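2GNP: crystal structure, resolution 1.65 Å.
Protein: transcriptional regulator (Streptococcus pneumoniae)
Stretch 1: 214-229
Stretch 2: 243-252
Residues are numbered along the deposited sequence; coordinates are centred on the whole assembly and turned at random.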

# COMPACT_ATOMS: atom_id res chain seq x y z
N SER A 214 -7.36 3.15 -9.42
CA SER A 214 -6.89 4.55 -9.51
C SER A 214 -6.62 5.16 -8.14
O SER A 214 -7.21 4.76 -7.13
N LEU A 215 -5.75 6.19 -8.07
CA LEU A 215 -5.55 6.91 -6.80
C LEU A 215 -6.87 7.55 -6.32
O LEU A 215 -7.18 7.51 -5.12
N GLU A 216 -7.67 8.06 -7.27
CA GLU A 216 -9.00 8.57 -6.98
C GLU A 216 -9.89 7.57 -6.25
O GLU A 216 -10.49 7.89 -5.20
N ASP A 217 -9.92 6.34 -6.74
CA ASP A 217 -10.70 5.32 -6.06
C ASP A 217 -10.02 4.91 -4.74
O ASP A 217 -10.71 4.78 -3.69
N LEU A 218 -8.70 4.72 -4.77
CA LEU A 218 -8.02 4.36 -3.50
C LEU A 218 -8.32 5.33 -2.37
O LEU A 218 -8.66 4.91 -1.27
N LYS A 219 -8.25 6.61 -2.68
CA LYS A 219 -8.31 7.63 -1.64
C LYS A 219 -9.72 7.89 -1.12
O LYS A 219 -9.91 8.69 -0.21
N ASN A 220 -10.70 7.21 -1.72
CA ASN A 220 -12.09 7.29 -1.27
C ASN A 220 -12.60 6.02 -0.60
O ASN A 220 -13.77 5.96 -0.20
N ILE A 221 -11.72 5.00 -0.49
CA ILE A 221 -12.07 3.80 0.30
C ILE A 221 -12.25 4.21 1.76
O ILE A 221 -11.42 4.93 2.31
N PRO A 222 -13.34 3.73 2.41
CA PRO A 222 -13.55 4.13 3.80
C PRO A 222 -12.42 3.85 4.77
O PRO A 222 -12.14 4.69 5.65
N GLN A 223 -11.78 2.67 4.67
CA GLN A 223 -10.65 2.39 5.56
C GLN A 223 -9.48 1.92 4.71
O GLN A 223 -9.56 0.88 4.10
N SER A 224 -8.44 2.73 4.60
CA SER A 224 -7.28 2.34 3.79
C SER A 224 -6.07 2.35 4.67
O SER A 224 -5.66 3.39 5.22
N LEU A 225 -5.47 1.20 4.79
CA LEU A 225 -4.39 0.97 5.77
C LEU A 225 -3.11 0.80 5.01
O LEU A 225 -2.98 -0.17 4.23
N ALA A 226 -2.14 1.69 5.25
CA ALA A 226 -0.81 1.49 4.71
C ALA A 226 0.13 1.10 5.85
O ALA A 226 0.07 1.73 6.90
N VAL A 227 0.97 0.10 5.63
CA VAL A 227 2.01 -0.24 6.59
C VAL A 227 3.36 -0.01 5.92
O VAL A 227 3.66 -0.62 4.85
N ALA A 228 4.16 0.90 6.49
CA ALA A 228 5.37 1.32 5.75
C ALA A 228 6.34 2.03 6.69
O ALA A 228 5.92 2.89 7.48
N TYR A 229 7.62 1.64 6.62
CA TYR A 229 8.61 2.28 7.46
C TYR A 229 9.99 2.18 6.83
O TYR A 229 10.20 1.41 5.88
N ALA A 243 -1.23 14.07 0.09
CA ALA A 243 -2.33 13.86 -0.87
C ALA A 243 -3.47 13.07 -0.25
O ALA A 243 -4.48 12.76 -0.91
N ASN A 244 -3.31 12.72 1.04
CA ASN A 244 -4.35 11.93 1.75
C ASN A 244 -4.74 10.69 0.96
O ASN A 244 -5.92 10.38 0.81
N LEU A 245 -3.73 10.02 0.40
CA LEU A 245 -3.97 8.79 -0.41
C LEU A 245 -4.49 7.61 0.38
O LEU A 245 -5.22 6.80 -0.17
N VAL A 246 -4.10 7.50 1.65
CA VAL A 246 -4.72 6.57 2.58
C VAL A 246 -5.12 7.32 3.84
O VAL A 246 -4.72 8.47 4.08
N ASN A 247 -5.95 6.69 4.64
CA ASN A 247 -6.47 7.32 5.88
C ASN A 247 -6.04 6.64 7.15
O ASN A 247 -6.49 7.04 8.21
N HIS A 248 -5.21 5.60 7.05
CA HIS A 248 -4.68 4.91 8.23
C HIS A 248 -3.27 4.45 7.97
O HIS A 248 -3.02 3.71 6.99
N LEU A 249 -2.35 4.90 8.81
CA LEU A 249 -0.96 4.60 8.60
C LEU A 249 -0.41 3.90 9.85
O LEU A 249 -0.79 4.24 10.93
N ILE A 250 0.36 2.84 9.63
CA ILE A 250 1.18 2.22 10.67
C ILE A 250 2.65 2.38 10.24
O ILE A 250 3.08 1.93 9.17
N THR A 251 3.44 3.02 11.11
CA THR A 251 4.87 3.22 10.83
C THR A 251 5.59 3.26 12.18
O THR A 251 4.97 2.99 13.21
N ASP A 252 6.89 3.45 12.15
CA ASP A 252 7.67 3.53 13.42
C ASP A 252 7.99 4.98 13.79
O ASP A 252 7.84 5.89 12.96

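Two parallel strands, 223-227 and 248-252, set the frame, and their side chains sort by face. On the face of Leu225, Val227, His248 and Ile250, Leu225 (chi1 t, chi2 p) is the key bump: its CD1 lies over one face of the His248 ring, 3.9 Å from the centroid, and also reaches Ile250 CG1 at 3.7 Å. One methyl thus serves both neighbours. Ile250 (m, t) meets Val227 (t) more loosely.

The other face is built around a small residue. Ala226 CB leaves a shallow hollow that larger partners fill: Val246 CG2 comes to 4.0 Å and Leu249 CD1 (t, p) to 4.2 Å.

Ahead of the sheet, Asn247 (p) plugs the loop as a polar side chain. Its OD1 accepts from Ser224 N at 2.9 Å, almost linearly, while ND2 gives weak bonds to Ile221 O and Pro222 O. Ser224 (p) replies with OG, accepting from Asn247 N at 2.8 Å. Water 5 sits between the two side chains, 2.5 Å from Gln223 OE1 and 3.0 Å from Asn247 OD1.

Beyond this knot, Leu245 (m, t) wedges against the helix, its CD1 4.4 Å from Leu215 CD1. Lys219 packs CD 4.2 Å from Leu245 CD2 and sends NZ outward to water 3, which joins it to Ala243 O. At the far end, Thr251 OG1 donates to Ala228 O at 2.7 Å.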

# COMPACT_ATOMS: atom_id res chain seq x y z
CB SER A 214 -7.92 5.38 -10.25
OG SER A 214 -9.12 5.58 -9.50
CB LEU A 215 -4.47 7.98 -6.98
CG LEU A 215 -3.09 7.48 -7.33
CD1 LEU A 215 -2.07 8.61 -7.24
CD2 LEU A 215 -2.68 6.37 -6.37
CB GLU A 216 -9.64 9.02 -8.30
CG GLU A 216 -11.06 9.53 -8.21
CD GLU A 216 -11.20 10.86 -7.46
OE1 GLU A 216 -10.21 11.66 -7.34
OE2 GLU A 216 -12.33 11.08 -6.97
CB ASP A 217 -10.94 4.13 -6.96
CG ASP A 217 -11.99 4.44 -8.05
OD1 ASP A 217 -12.91 5.26 -7.77
OD2 ASP A 217 -11.92 3.79 -9.13
CB LEU A 218 -6.51 4.27 -3.73
CG LEU A 218 -5.74 4.00 -2.45
CD1 LEU A 218 -5.99 2.58 -1.95
CD2 LEU A 218 -4.21 4.16 -2.83
CB LYS A 219 -7.60 8.91 -2.06
CG LYS A 219 -8.38 9.80 -2.98
CD LYS A 219 -7.48 10.82 -3.65
CE LYS A 219 -8.26 12.00 -4.22
NZ LYS A 219 -7.44 13.00 -5.01
CB ASN A 220 -12.95 7.70 -2.46
CG ASN A 220 -12.89 9.21 -2.71
OD1 ASN A 220 -13.58 9.95 -1.99
ND2 ASN A 220 -12.05 9.69 -3.67
CB ILE A 221 -10.96 2.70 0.16
CG1 ILE A 221 -10.99 2.20 -1.28
CG2 ILE A 221 -11.19 1.57 1.21
CD1 ILE A 221 -9.84 1.24 -1.70
CB PRO A 222 -14.81 3.34 4.20
CG PRO A 222 -15.52 3.09 2.94
CD PRO A 222 -14.48 2.95 1.87
CB GLN A 223 -11.01 1.35 6.63
CG GLN A 223 -12.00 1.83 7.73
CD GLN A 223 -11.55 3.08 8.36
OE1 GLN A 223 -10.33 3.31 8.53
NE2 GLN A 223 -12.51 3.94 8.71
CB SER A 224 -7.08 3.29 2.60
OG SER A 224 -7.13 4.65 3.04
CB LEU A 225 -4.68 -0.30 6.57
CG LEU A 225 -3.60 -0.92 7.48
CD1 LEU A 225 -3.24 0.14 8.54
CD2 LEU A 225 -4.11 -2.25 8.18
CB ALA A 226 -0.31 2.77 4.02
CB VAL A 227 1.87 -1.73 7.01
CG1 VAL A 227 2.91 -2.05 8.10
CG2 VAL A 227 0.46 -2.00 7.50
CB ALA A 228 4.96 2.28 4.56
CB TYR A 229 8.60 1.69 8.85
CG TYR A 229 9.12 0.28 8.92
CD1 TYR A 229 8.30 -0.80 8.57
CD2 TYR A 229 10.44 0.03 9.32
CE1 TYR A 229 8.78 -2.13 8.63
CE2 TYR A 229 10.93 -1.28 9.38
CZ TYR A 229 10.09 -2.35 9.04
OH TYR A 229 10.60 -3.66 9.08
CB ALA A 243 -1.79 13.19 -2.11
CB ASN A 244 -5.60 12.76 2.07
CG ASN A 244 -5.28 13.91 3.00
OD1 ASN A 244 -5.20 15.05 2.57
ND2 ASN A 244 -5.11 13.61 4.26
CB LEU A 245 -2.79 8.36 -1.26
CG LEU A 245 -2.26 9.46 -2.20
CD1 LEU A 245 -1.03 8.96 -3.03
CD2 LEU A 245 -3.38 9.95 -3.17
CB VAL A 246 -3.73 5.41 2.97
CG1 VAL A 246 -3.22 4.66 1.69
CG2 VAL A 246 -2.59 6.03 3.72
CB ASN A 247 -8.00 7.55 5.84
CG ASN A 247 -8.78 6.31 5.63
OD1 ASN A 247 -8.37 5.23 6.07
ND2 ASN A 247 -9.88 6.41 4.84
CB HIS A 248 -5.56 3.71 8.53
CG HIS A 248 -5.33 3.08 9.89
ND1 HIS A 248 -6.30 2.32 10.52
CD2 HIS A 248 -4.25 3.07 10.71
CE1 HIS A 248 -5.83 1.87 11.68
NE2 HIS A 248 -4.59 2.33 11.83
CB LEU A 249 -0.16 5.90 8.31
CG LEU A 249 1.39 5.75 8.18
CD1 LEU A 249 1.84 4.89 7.00
CD2 LEU A 249 2.15 7.11 8.18
CB ILE A 250 0.83 0.79 10.82
CG1 ILE A 250 -0.67 0.69 11.18
CG2 ILE A 250 1.67 0.21 11.98
CD1 ILE A 250 -1.16 -0.73 11.56
CB THR A 251 5.12 4.53 10.06
OG1 THR A 251 6.45 4.60 9.54
CG2 THR A 251 4.84 5.74 10.97
CB ASP A 252 8.90 2.60 13.45
CG ASP A 252 9.96 2.96 12.42
OD1 ASP A 252 9.81 3.95 11.67
OD2 ASP A 252 11.00 2.24 12.35
O HOH W 1 -7.66 8.41 2.10
O HOH W 2 -8.73 11.24 0.53
O HOH W 3 -6.21 14.10 -2.45
O HOH W 4 -9.98 8.93 3.24
O HOH W 5 -8.89 5.30 9.00